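Local structure of multiheme cytochrome cf (6QVM) at residues 95-105 and 197-206; 129-140 and 163-174. The protein probably works as an extracellular Fe(III) reductase, seated in the S-layer and passing electrons through its c-type hemes to insoluble iron. All coordinates share one frame; numbering follows the deposited sequence.

Interaction 1 (95-105 and 197-206); sequences LNYDPLTEANV and ASRTEVVKAF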
loop_
_atom_site.group_PDB
_atom_site.type_symbol
_atom_site.label_atom_id
_atom_site.label_comp_id
_atom_site.label_asym_id
_atom_site.label_seq_id
_atom_site.Cartn_x
_atom_site.Cartn_y
_atom_site.Cartn_z
ATOM N N LEU A 95 7.900 34.198 -10.550
ATOM C CA LEU A 95 8.556 35.461 -10.868
ATOM C C LEU A 95 7.777 36.298 -11.870
ATOM O O LEU A 95 8.097 37.477 -12.044
ATOM C CB LEU A 95 9.970 35.205 -11.393
ATOM C CG LEU A 95 10.942 34.545 -10.411
ATOM C CD1 LEU A 95 12.334 34.422 -11.017
ATOM C CD2 LEU A 95 10.991 35.295 -9.086
ATOM N N ASN A 96 6.771 35.722 -12.533
ATOM C CA ASN A 96 5.897 36.509 -13.393
ATOM C C ASN A 96 4.954 37.411 -12.604
ATOM O O ASN A 96 4.383 38.336 -13.188
ATOM C CB ASN A 96 5.079 35.587 -14.300
ATOM C CG ASN A 96 5.921 34.895 -15.353
ATOM O OD1 ASN A 96 6.874 35.466 -15.878
ATOM N ND2 ASN A 96 5.562 33.662 -15.680
ATOM N N TYR A 97 4.790 37.174 -11.300
ATOM C CA TYR A 97 3.758 37.861 -10.526
ATOM C C TYR A 97 4.196 38.331 -9.146
ATOM O O TYR A 97 3.622 39.301 -8.644
ATOM C CB TYR A 97 2.533 36.951 -10.358
ATOM C CG TYR A 97 1.887 36.518 -11.654
ATOM C CD1 TYR A 97 1.085 37.392 -12.374
ATOM C CD2 TYR A 97 2.065 35.232 -12.150
ATOM C CE1 TYR A 97 0.484 37.004 -13.558
ATOM C CE2 TYR A 97 1.466 34.834 -13.332
ATOM C CZ TYR A 97 0.676 35.723 -14.031
ATOM O OH TYR A 97 0.081 35.326 -15.206
ATOM N N ASP A 98 5.178 37.700 -8.510
ATOM C CA ASP A 98 5.409 37.902 -7.087
ATOM C C ASP A 98 6.440 38.993 -6.829
ATOM O O ASP A 98 7.181 39.390 -7.731
ATOM C CB ASP A 98 5.857 36.589 -6.446
ATOM C CG ASP A 98 4.716 35.606 -6.283
ATOM O OD1 ASP A 98 3.562 36.063 -6.145
ATOM O OD2 ASP A 98 4.969 34.385 -6.295
ATOM N N PRO A 99 6.494 39.520 -5.587
ATOM C CA PRO A 99 7.534 40.500 -5.230
ATOM C C PRO A 99 8.927 40.138 -5.726
ATOM O O PRO A 99 9.373 38.995 -5.584
ATOM C CB PRO A 99 7.474 40.508 -3.700
ATOM C CG PRO A 99 6.029 40.261 -3.406
ATOM C CD PRO A 99 5.503 39.361 -4.506
ATOM N N LEU A 100 9.612 41.114 -6.324
ATOM C CA LEU A 100 10.933 40.899 -6.918
ATOM C C LEU A 100 12.034 41.076 -5.871
ATOM O O LEU A 100 12.922 41.925 -5.980
ATOM C CB LEU A 100 11.139 41.843 -8.098
ATOM C CG LEU A 100 10.304 41.584 -9.352
ATOM C CD1 LEU A 100 10.569 42.675 -10.377
ATOM C CD2 LEU A 100 10.626 40.212 -9.929
ATOM N N THR A 101 11.954 40.247 -4.836
ATOM C CA THR A 101 12.988 40.223 -3.819
ATOM C C THR A 101 14.124 39.302 -4.248
ATOM O O THR A 101 13.960 38.419 -5.095
ATOM C CB THR A 101 12.426 39.748 -2.482
ATOM O OG1 THR A 101 12.196 38.336 -2.544
ATOM C CG2 THR A 101 11.111 40.456 -2.169
ATOM N N GLU A 102 15.296 39.529 -3.651
ATOM C CA GLU A 102 16.389 38.579 -3.819
ATOM C C GLU A 102 15.953 37.189 -3.386
ATOM O O GLU A 102 16.339 36.189 -3.998
ATOM C CB GLU A 102 17.610 39.019 -3.019
ATOM C CG GLU A 102 18.196 40.335 -3.436
ATOM C CD GLU A 102 19.594 40.525 -2.883
ATOM O OE1 GLU A 102 20.399 41.239 -3.520
ATOM O OE2 GLU A 102 19.881 39.950 -1.807
ATOM N N ALA A 103 15.138 37.114 -2.331
ATOM C CA ALA A 103 14.669 35.832 -1.816
ATOM C C ALA A 103 13.869 35.071 -2.871
ATOM O O ALA A 103 14.168 33.913 -3.185
ATOM C CB ALA A 103 13.837 36.056 -0.554
ATOM N N ASN A 104 12.853 35.722 -3.449
ATOM C CA ASN A 104 12.012 35.056 -4.441
ATOM C C ASN A 104 12.819 34.624 -5.660
ATOM O O ASN A 104 12.592 33.539 -6.210
ATOM C CB ASN A 104 10.862 35.970 -4.860
ATOM C CG ASN A 104 9.804 36.099 -3.790
ATOM O OD1 ASN A 104 9.694 35.259 -2.896
ATOM N ND2 ASN A 104 9.007 37.152 -3.879
ATOM N N VAL A 105 13.775 35.451 -6.090
ATOM C CA VAL A 105 14.598 35.091 -7.240
ATOM C C VAL A 105 15.457 33.873 -6.927
ATOM O O VAL A 105 15.578 32.954 -7.746
ATOM C CB VAL A 105 15.452 36.292 -7.684
ATOM C CG1 VAL A 105 16.381 35.895 -8.818
ATOM C CG2 VAL A 105 14.561 37.446 -8.104
ATOM N N ALA A 197 16.370 45.661 -10.857
ATOM C CA ALA A 197 16.028 44.865 -12.027
ATOM C C ALA A 197 14.522 44.879 -12.246
ATOM O O ALA A 197 13.746 44.679 -11.307
ATOM C CB ALA A 197 16.523 43.433 -11.850
ATOM N N SER A 198 14.111 45.125 -13.484
ATOM C CA SER A 198 12.693 45.110 -13.794
ATOM C C SER A 198 12.202 43.677 -13.948
ATOM O O SER A 198 12.973 42.745 -14.187
ATOM C CB SER A 198 12.404 45.903 -15.068
ATOM O OG SER A 198 13.094 45.362 -16.182
ATOM N N ARG A 199 10.890 43.517 -13.803
ATOM C CA ARG A 199 10.268 42.210 -13.971
ATOM C C ARG A 199 10.670 41.561 -15.293
ATOM O O ARG A 199 10.940 40.355 -15.349
ATOM C CB ARG A 199 8.753 42.372 -13.866
ATOM C CG ARG A 199 7.963 41.086 -14.048
ATOM C CD ARG A 199 6.694 41.071 -13.220
ATOM N NE ARG A 199 6.903 40.288 -11.999
ATOM C CZ ARG A 199 6.638 40.705 -10.757
ATOM N NH1 ARG A 199 6.144 41.923 -10.538
ATOM N NH2 ARG A 199 6.855 39.899 -9.722
ATOM N N THR A 200 10.714 42.352 -16.369
ATOM C CA THR A 200 11.102 41.839 -17.679
ATOM C C THR A 200 12.493 41.220 -17.646
ATOM O O THR A 200 12.720 40.151 -18.224
ATOM C CB THR A 200 11.040 42.967 -18.710
ATOM O OG1 THR A 200 9.676 43.350 -18.923
ATOM C CG2 THR A 200 11.671 42.539 -20.035
ATOM N N GLU A 201 13.429 41.861 -16.940
ATOM C CA GLU A 201 14.800 41.362 -16.905
ATOM C C GLU A 201 14.922 40.121 -16.029
ATOM O O GLU A 201 15.683 39.203 -16.354
ATOM C CB GLU A 201 15.744 42.462 -16.430
ATOM C CG GLU A 201 15.832 43.626 -17.405
ATOM C CD GLU A 201 16.781 44.714 -16.935
ATOM O OE1 GLU A 201 16.507 45.328 -15.878
ATOM O OE2 GLU A 201 17.818 44.930 -17.603
ATOM N N VAL A 202 14.182 40.076 -14.918
ATOM C CA VAL A 202 14.153 38.879 -14.080
ATOM C C VAL A 202 13.599 37.696 -14.865
ATOM O O VAL A 202 14.171 36.599 -14.862
ATOM C CB VAL A 202 13.333 39.136 -12.802
ATOM C CG1 VAL A 202 13.145 37.844 -12.023
ATOM C CG2 VAL A 202 14.009 40.187 -11.938
ATOM N N VAL A 203 12.482 37.910 -15.565
ATOM C CA VAL A 203 11.842 36.828 -16.305
ATOM C C VAL A 203 12.719 36.374 -17.464
ATOM O O VAL A 203 12.825 35.175 -17.747
ATOM C CB VAL A 203 10.445 37.272 -16.776
ATOM C CG1 VAL A 203 9.913 36.341 -17.860
ATOM C CG2 VAL A 203 9.498 37.322 -15.599
ATOM N N LYS A 204 13.379 37.316 -18.140
ATOM C CA LYS A 204 14.305 36.937 -19.203
ATOM C C LYS A 204 15.476 36.135 -18.651
ATOM O O LYS A 204 16.002 35.247 -19.333
ATOM C CB LYS A 204 14.790 38.187 -19.939
ATOM C CG LYS A 204 15.594 37.919 -21.203
ATOM C CD LYS A 204 15.368 39.017 -22.229
ATOM C CE LYS A 204 16.264 38.836 -23.439
ATOM N NZ LYS A 204 17.688 39.102 -23.107
ATOM N N ALA A 205 15.883 36.421 -17.415
ATOM C CA ALA A 205 16.936 35.637 -16.779
ATOM C C ALA A 205 16.410 34.273 -16.351
ATOM O O ALA A 205 17.080 33.251 -16.541
ATOM C CB ALA A 205 17.519 36.401 -15.592
ATOM N N PHE A 206 15.203 34.237 -15.779
ATOM C CA PHE A 206 14.596 32.972 -15.369
ATOM C C PHE A 206 14.395 32.041 -16.560
ATOM O O PHE A 206 14.613 30.828 -16.453
ATOM C CB PHE A 206 13.268 33.249 -14.659
ATOM C CG PHE A 206 12.587 32.020 -14.129
ATOM C CD1 PHE A 206 13.218 31.197 -13.213
ATOM C CD2 PHE A 206 11.303 31.693 -14.541
ATOM C CE1 PHE A 206 12.584 30.065 -12.718
ATOM C CE2 PHE A 206 10.667 30.563 -14.056
ATOM C CZ PHE A 206 11.308 29.748 -13.142
#

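Interaction 2 (129-140 and 163-174); sequences KQRLAYFLMVAL and AASANQKALVWA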
loop_
_atom_site.group_PDB
_atom_site.type_symbol
_atom_site.label_atom_id
_atom_site.label_comp_id
_atom_site.label_asym_id
_atom_site.label_seq_id
_atom_site.Cartn_x
_atom_site.Cartn_y
_atom_site.Cartn_z
ATOM N N LYS A 129 20.106 44.892 -10.679
ATOM C CA LYS A 129 20.615 44.387 -11.947
ATOM C C LYS A 129 21.934 43.648 -11.773
ATOM O O LYS A 129 22.210 42.690 -12.504
ATOM C CB LYS A 129 20.764 45.550 -12.927
ATOM C CG LYS A 129 21.057 45.161 -14.365
ATOM C CD LYS A 129 20.503 46.222 -15.295
ATOM C CE LYS A 129 20.968 46.041 -16.723
ATOM N NZ LYS A 129 20.349 47.075 -17.595
ATOM N N GLN A 130 22.755 44.058 -10.805
ATOM C CA GLN A 130 24.057 43.422 -10.656
ATOM C C GLN A 130 23.951 42.106 -9.896
ATOM O O GLN A 130 24.669 41.153 -10.212
ATOM C CB GLN A 130 25.044 44.366 -9.969
ATOM C CG GLN A 130 24.720 44.690 -8.515
ATOM C CD GLN A 130 25.736 45.615 -7.886
ATOM O OE1 GLN A 130 26.928 45.314 -7.846
ATOM N NE2 GLN A 130 25.271 46.760 -7.401
ATOM N N ARG A 131 23.057 42.018 -8.910
ATOM C CA ARG A 131 22.944 40.756 -8.193
ATOM C C ARG A 131 22.052 39.762 -8.924
ATOM O O ARG A 131 22.156 38.555 -8.683
ATOM C CB ARG A 131 22.467 40.997 -6.762
ATOM C CG ARG A 131 23.637 40.944 -5.785
ATOM C CD ARG A 131 23.297 41.240 -4.346
ATOM N NE ARG A 131 22.821 40.076 -3.596
ATOM C CZ ARG A 131 23.541 38.980 -3.346
ATOM N NH1 ARG A 131 23.023 37.989 -2.634
ATOM N NH2 ARG A 131 24.778 38.864 -3.802
ATOM N N LEU A 132 21.187 40.237 -9.823
ATOM C CA LEU A 132 20.541 39.318 -10.753
ATOM C C LEU A 132 21.573 38.651 -11.651
ATOM O O LEU A 132 21.483 37.450 -11.926
ATOM C CB LEU A 132 19.497 40.047 -11.595
ATOM C CG LEU A 132 18.882 39.216 -12.730
ATOM C CD1 LEU A 132 18.073 38.050 -12.171
ATOM C CD2 LEU A 132 18.028 40.078 -13.652
ATOM N N ALA A 133 22.560 39.419 -12.124
ATOM C CA ALA A 133 23.626 38.841 -12.935
ATOM C C ALA A 133 24.459 37.849 -12.133
ATOM O O ALA A 133 24.965 36.869 -12.692
ATOM C CB ALA A 133 24.512 39.948 -13.504
ATOM N N TYR A 134 24.608 38.083 -10.829
ATOM C CA TYR A 134 25.332 37.149 -9.972
ATOM C C TYR A 134 24.536 35.866 -9.769
ATOM O O TYR A 134 25.032 34.764 -10.035
ATOM C CB TYR A 134 25.642 37.820 -8.634
ATOM C CG TYR A 134 26.304 36.928 -7.608
ATOM C CD1 TYR A 134 27.574 36.402 -7.828
ATOM C CD2 TYR A 134 25.673 36.639 -6.401
ATOM C CE1 TYR A 134 28.187 35.597 -6.880
ATOM C CE2 TYR A 134 26.275 35.839 -5.449
ATOM C CZ TYR A 134 27.531 35.321 -5.692
ATOM O OH TYR A 134 28.130 34.523 -4.744
ATOM N N PHE A 135 23.286 35.995 -9.300
ATOM C CA PHE A 135 22.420 34.831 -9.133
ATOM C C PHE A 135 22.322 34.033 -10.425
ATOM O O PHE A 135 22.257 32.799 -10.402
ATOM C CB PHE A 135 21.022 35.258 -8.682
ATOM C CG PHE A 135 20.978 35.863 -7.319
ATOM C CD1 PHE A 135 21.918 35.526 -6.361
ATOM C CD2 PHE A 135 19.982 36.761 -6.988
ATOM C CE1 PHE A 135 21.868 36.088 -5.094
ATOM C CE2 PHE A 135 19.923 37.324 -5.717
ATOM C CZ PHE A 135 20.869 36.988 -4.772
ATOM N N LEU A 136 22.306 34.725 -11.567
ATOM C CA LEU A 136 22.242 34.032 -12.849
ATOM C C LEU A 136 23.510 33.233 -13.120
ATOM O O LEU A 136 23.454 32.174 -13.757
ATOM C CB LEU A 136 22.002 35.035 -13.974
ATOM C CG LEU A 136 21.655 34.423 -15.328
ATOM C CD1 LEU A 136 20.399 33.576 -15.227
ATOM C CD2 LEU A 136 21.482 35.514 -16.357
ATOM N N MET A 137 24.654 33.716 -12.640
ATOM C CA MET A 137 25.897 32.976 -12.819
ATOM C C MET A 137 25.902 31.708 -11.975
ATOM O O MET A 137 26.303 30.638 -12.448
ATOM C CB MET A 137 27.085 33.867 -12.468
ATOM C CG MET A 137 28.409 33.142 -12.454
ATOM S SD MET A 137 29.650 34.053 -11.523
ATOM C CE MET A 137 28.938 33.995 -9.884
ATOM N N VAL A 138 25.464 31.813 -10.718
ATOM C CA VAL A 138 25.333 30.637 -9.858
ATOM C C VAL A 138 24.390 29.625 -10.494
ATOM O O VAL A 138 24.744 28.460 -10.709
ATOM C CB VAL A 138 24.841 31.042 -8.459
ATOM C CG1 VAL A 138 24.682 29.814 -7.582
ATOM C CG2 VAL A 138 25.781 32.049 -7.825
ATOM N N ALA A 139 23.179 30.074 -10.826
ATOM C CA ALA A 139 22.151 29.158 -11.306
ATOM C C ALA A 139 22.562 28.491 -12.612
ATOM O O ALA A 139 22.285 27.305 -12.822
ATOM C CB ALA A 139 20.820 29.889 -11.458
ATOM N N LEU A 140 23.208 29.234 -13.513
ATOM C CA LEU A 140 23.709 28.622 -14.739
ATOM C C LEU A 140 25.036 27.906 -14.529
ATOM O O LEU A 140 25.594 27.384 -15.499
ATOM C CB LEU A 140 23.851 29.663 -15.850
ATOM C CG LEU A 140 22.547 30.231 -16.413
ATOM C CD1 LEU A 140 22.768 30.812 -17.800
ATOM C CD2 LEU A 140 21.473 29.155 -16.438
ATOM N N ALA A 163 29.792 48.737 -9.788
ATOM C CA ALA A 163 29.311 47.464 -9.276
ATOM C C ALA A 163 30.315 46.899 -8.287
ATOM O O ALA A 163 31.528 47.023 -8.485
ATOM C CB ALA A 163 29.085 46.461 -10.408
ATOM N N ALA A 164 29.799 46.280 -7.222
ATOM C CA ALA A 164 30.657 45.599 -6.270
ATOM C C ALA A 164 31.499 44.568 -6.996
ATOM O O ALA A 164 31.114 44.070 -8.056
ATOM C CB ALA A 164 29.831 44.932 -5.171
ATOM N N SER A 165 32.658 44.257 -6.411
ATOM C CA SER A 165 33.637 43.391 -7.068
ATOM C C SER A 165 33.036 42.041 -7.445
ATOM O O SER A 165 33.318 41.502 -8.523
ATOM C CB SER A 165 34.858 43.207 -6.169
ATOM O OG SER A 165 35.481 44.456 -5.912
ATOM N N ALA A 166 32.180 41.494 -6.581
ATOM C CA ALA A 166 31.619 40.172 -6.825
ATOM C C ALA A 166 30.847 40.118 -8.141
ATOM O O ALA A 166 30.951 39.141 -8.890
ATOM C CB ALA A 166 30.725 39.767 -5.654
ATOM N N ASN A 167 30.098 41.173 -8.456
ATOM C CA ASN A 167 29.155 41.161 -9.565
ATOM C C ASN A 167 29.723 41.739 -10.858
ATOM O O ASN A 167 29.017 41.753 -11.870
ATOM C CB ASN A 167 27.892 41.939 -9.176
ATOM C CG ASN A 167 27.405 41.608 -7.778
ATOM O OD1 ASN A 167 27.550 40.480 -7.308
ATOM N ND2 ASN A 167 26.840 42.597 -7.099
ATOM N N GLN A 168 30.978 42.193 -10.861
ATOM C CA GLN A 168 31.488 42.961 -11.994
ATOM C C GLN A 168 31.623 42.097 -13.242
ATOM O O GLN A 168 31.057 42.408 -14.296
ATOM C CB GLN A 168 32.828 43.604 -11.638
ATOM C CG GLN A 168 32.702 44.889 -10.837
ATOM C CD GLN A 168 34.034 45.578 -10.629
ATOM O OE1 GLN A 168 35.088 44.962 -10.767
ATOM N NE2 GLN A 168 33.992 46.866 -10.312
ATOM N N LYS A 169 32.389 41.012 -13.147
ATOM C CA LYS A 169 32.596 40.159 -14.314
ATOM C C LYS A 169 31.301 39.471 -14.727
ATOM O O LYS A 169 31.059 39.247 -15.920
ATOM C CB LYS A 169 33.686 39.134 -14.026
ATOM C CG LYS A 169 34.621 39.529 -12.892
ATOM C CD LYS A 169 35.905 38.725 -12.940
ATOM C CE LYS A 169 36.809 39.223 -14.047
ATOM N NZ LYS A 169 37.904 38.264 -14.338
ATOM N N ALA A 170 30.458 39.126 -13.753
ATOM C CA ALA A 170 29.199 38.451 -14.059
ATOM C C ALA A 170 28.268 39.359 -14.848
ATOM O O ALA A 170 27.601 38.918 -15.793
ATOM C CB ALA A 170 28.520 37.987 -12.774
ATOM N N LEU A 171 28.218 40.638 -14.479
ATOM C CA LEU A 171 27.326 41.569 -15.164
ATOM C C LEU A 171 27.718 41.753 -16.626
ATOM O O LEU A 171 26.851 41.991 -17.473
ATOM C CB LEU A 171 27.318 42.909 -14.431
ATOM C CG LEU A 171 26.319 43.995 -14.834
ATOM C CD1 LEU A 171 24.905 43.447 -14.897
ATOM C CD2 LEU A 171 26.398 45.144 -13.841
ATOM N N VAL A 172 29.010 41.647 -16.937
ATOM C CA VAL A 172 29.455 41.785 -18.319
ATOM C C VAL A 172 29.221 40.489 -19.088
ATOM O O VAL A 172 28.820 40.507 -20.259
ATOM C CB VAL A 172 30.928 42.228 -18.359
ATOM C CG1 VAL A 172 31.394 42.399 -19.788
ATOM C CG2 VAL A 172 31.107 43.501 -17.560
ATOM N N TRP A 173 29.494 39.347 -18.452
ATOM C CA TRP A 173 29.165 38.055 -19.052
ATOM C C TRP A 173 27.690 37.988 -19.427
ATOM O O TRP A 173 27.328 37.559 -20.528
ATOM C CB TRP A 173 29.523 36.914 -18.090
ATOM C CG TRP A 173 28.804 35.629 -18.385
ATOM C CD1 TRP A 173 29.073 34.753 -19.399
ATOM C CD2 TRP A 173 27.699 35.076 -17.658
ATOM N NE1 TRP A 173 28.202 33.691 -19.348
ATOM C CE2 TRP A 173 27.351 33.864 -18.287
ATOM C CE3 TRP A 173 26.968 35.489 -16.537
ATOM C CZ2 TRP A 173 26.309 33.061 -17.832
ATOM C CZ3 TRP A 173 25.935 34.687 -16.086
ATOM C CH2 TRP A 173 25.615 33.488 -16.732
ATOM N N ALA A 174 26.824 38.443 -18.521
ATOM C CA ALA A 174 25.388 38.385 -18.769
ATOM C C ALA A 174 24.972 39.274 -19.937
ATOM O O ALA A 174 23.977 38.983 -20.607
ATOM C CB ALA A 174 24.623 38.773 -17.507
#

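Interaction 1 (95-105 and 197-206)
The side chain of Arg199 leaves opposite its own backbone N (chi1 179°), then bends at chi2 and chi3, which brings its guanidinium group across the loop 95-100. There NE of Arg199 donates to Leu95 O at 3.1 Å, with a nearly straight N-H...O angle of 172°. The acceptor lies in the guanidinium plane, while the donor is tilted out of the carbonyl plane. The flat group is sandwiched. Leu100 CG sits over one face and the Tyr97 backbone over the opposite face, both offset toward the rim. The placing of NH2 against the Asp98 carbonyl is doubtful, because the two are too close in the model. Beside the guanidinium the contact is apolar. With CG anti to its carbonyl carbon (chi1 -63°), Leu95 sends CD1 to helix 199-212, where it meets Val202 CG1 at 3.7 Å and Phe206 CB at 3.9 Å. Leu100 and Val202 run past each other in opposite directions, with CD2 of Leu100 3.9 Å from CG2 of Val202. Residues 95-101 are a loop leading into helix 102-113, while 197-206 is mostly the first turns of helix 199-212. The run Ser198, Arg199, Thr200, Glu201 at the second helix start resembles the TRAE-like motif of S-layer homology domains, consistent with an S-layer binding module here. Ser198 is the N-cap of that helix. Thr101 is the N-cap of the other, and its OG1 accepts from Asn104 N at 2.8 Å. Leu100, just before it, is the centre of an inverse gamma turn. The Asn104 side chain reaches back to the same turn, where ND2 donates to Pro99 O. At the exposed margin Asn96 OD1 lies against the methyl CG2 of Val203. Leu100 and Ala197 both form backbone hydrogen bonds with Ile127.

Interaction 2 (129-140 and 163-174)
Gln130 lays its side chain across that of Asn167, the two meeting at about a right angle with their amide planes 85° apart. Its CG stands between the backbone N and the carbonyl carbon (chi1 67°), and the extended chain beyond carries OE1 to the 163-174 segment. Two donors grip that oxygen. Asn167 ND2 gives a bond of 2.8 Å to Gln130 OE1, coming from above the carbonyl plane. Ala164 N donates to the same Gln130 OE1 at 3.1 Å, and lies in that plane. Leucine in place of Gln130 would remove this shared acceptor and would probably leave both the Ala164 N-H and the Asn167 amide without their mate. The other branch of Asn167 faces Tyr134, with OD1 of Asn167 3.5 Å from Tyr134 CB. Helices 129-139 and 165-174 cross at 78°, their axes 8.1 Å apart at closest approach. This is steep helix-on-helix packing within a helical module, probably the S-layer binding part of the protein. Small residues allow the close approach at its centre. Ala133 CB rests 3.6 Å from Leu171 CA and also meets the CB of Ala174. Ala170 CB lies against the carbonyl of Ala133. Leu171 turns CD1 toward Ala133 CB and the Lys129 carbonyl. Farther along, Trp173 brings the six-membered part of its indole to helix 129-139. Trp173 CZ3 is 3.7 Å from Met137 CA, while Leu140 CD1 lies at the ring edge, 4.1 Å from Trp173 CH2. The carbonyl oxygens of Ala133 and Leu136 also lie near the plane at this edge. Val146 of helix 143-146 touches both Met137 and Trp173.

How the interactions relate
From the N terminus, the chain passes through 95-105 into helix 102-113 and then into helix 129-139. Interaction 2 closes first: after 22 residues, which include helices 143-146 and 151-154, the chain returns at 163-174. It then runs through two short strands, 183-185 and 188-190, to 197-206, where interaction 1 closes a loop of 91 residues. Interaction 2 is thus nested inside interaction 1. Their centres are about 15 Å apart, and helix 129-139 links them. The Glu102-Arg131 salt bridge joins it to helix 102-113. Leu132 packs on helix 199-212 at Ala205, and Lys129, whose NZ is hydrogen-bonded to Ser181 O, adds a long, weak ion pair with Glu201.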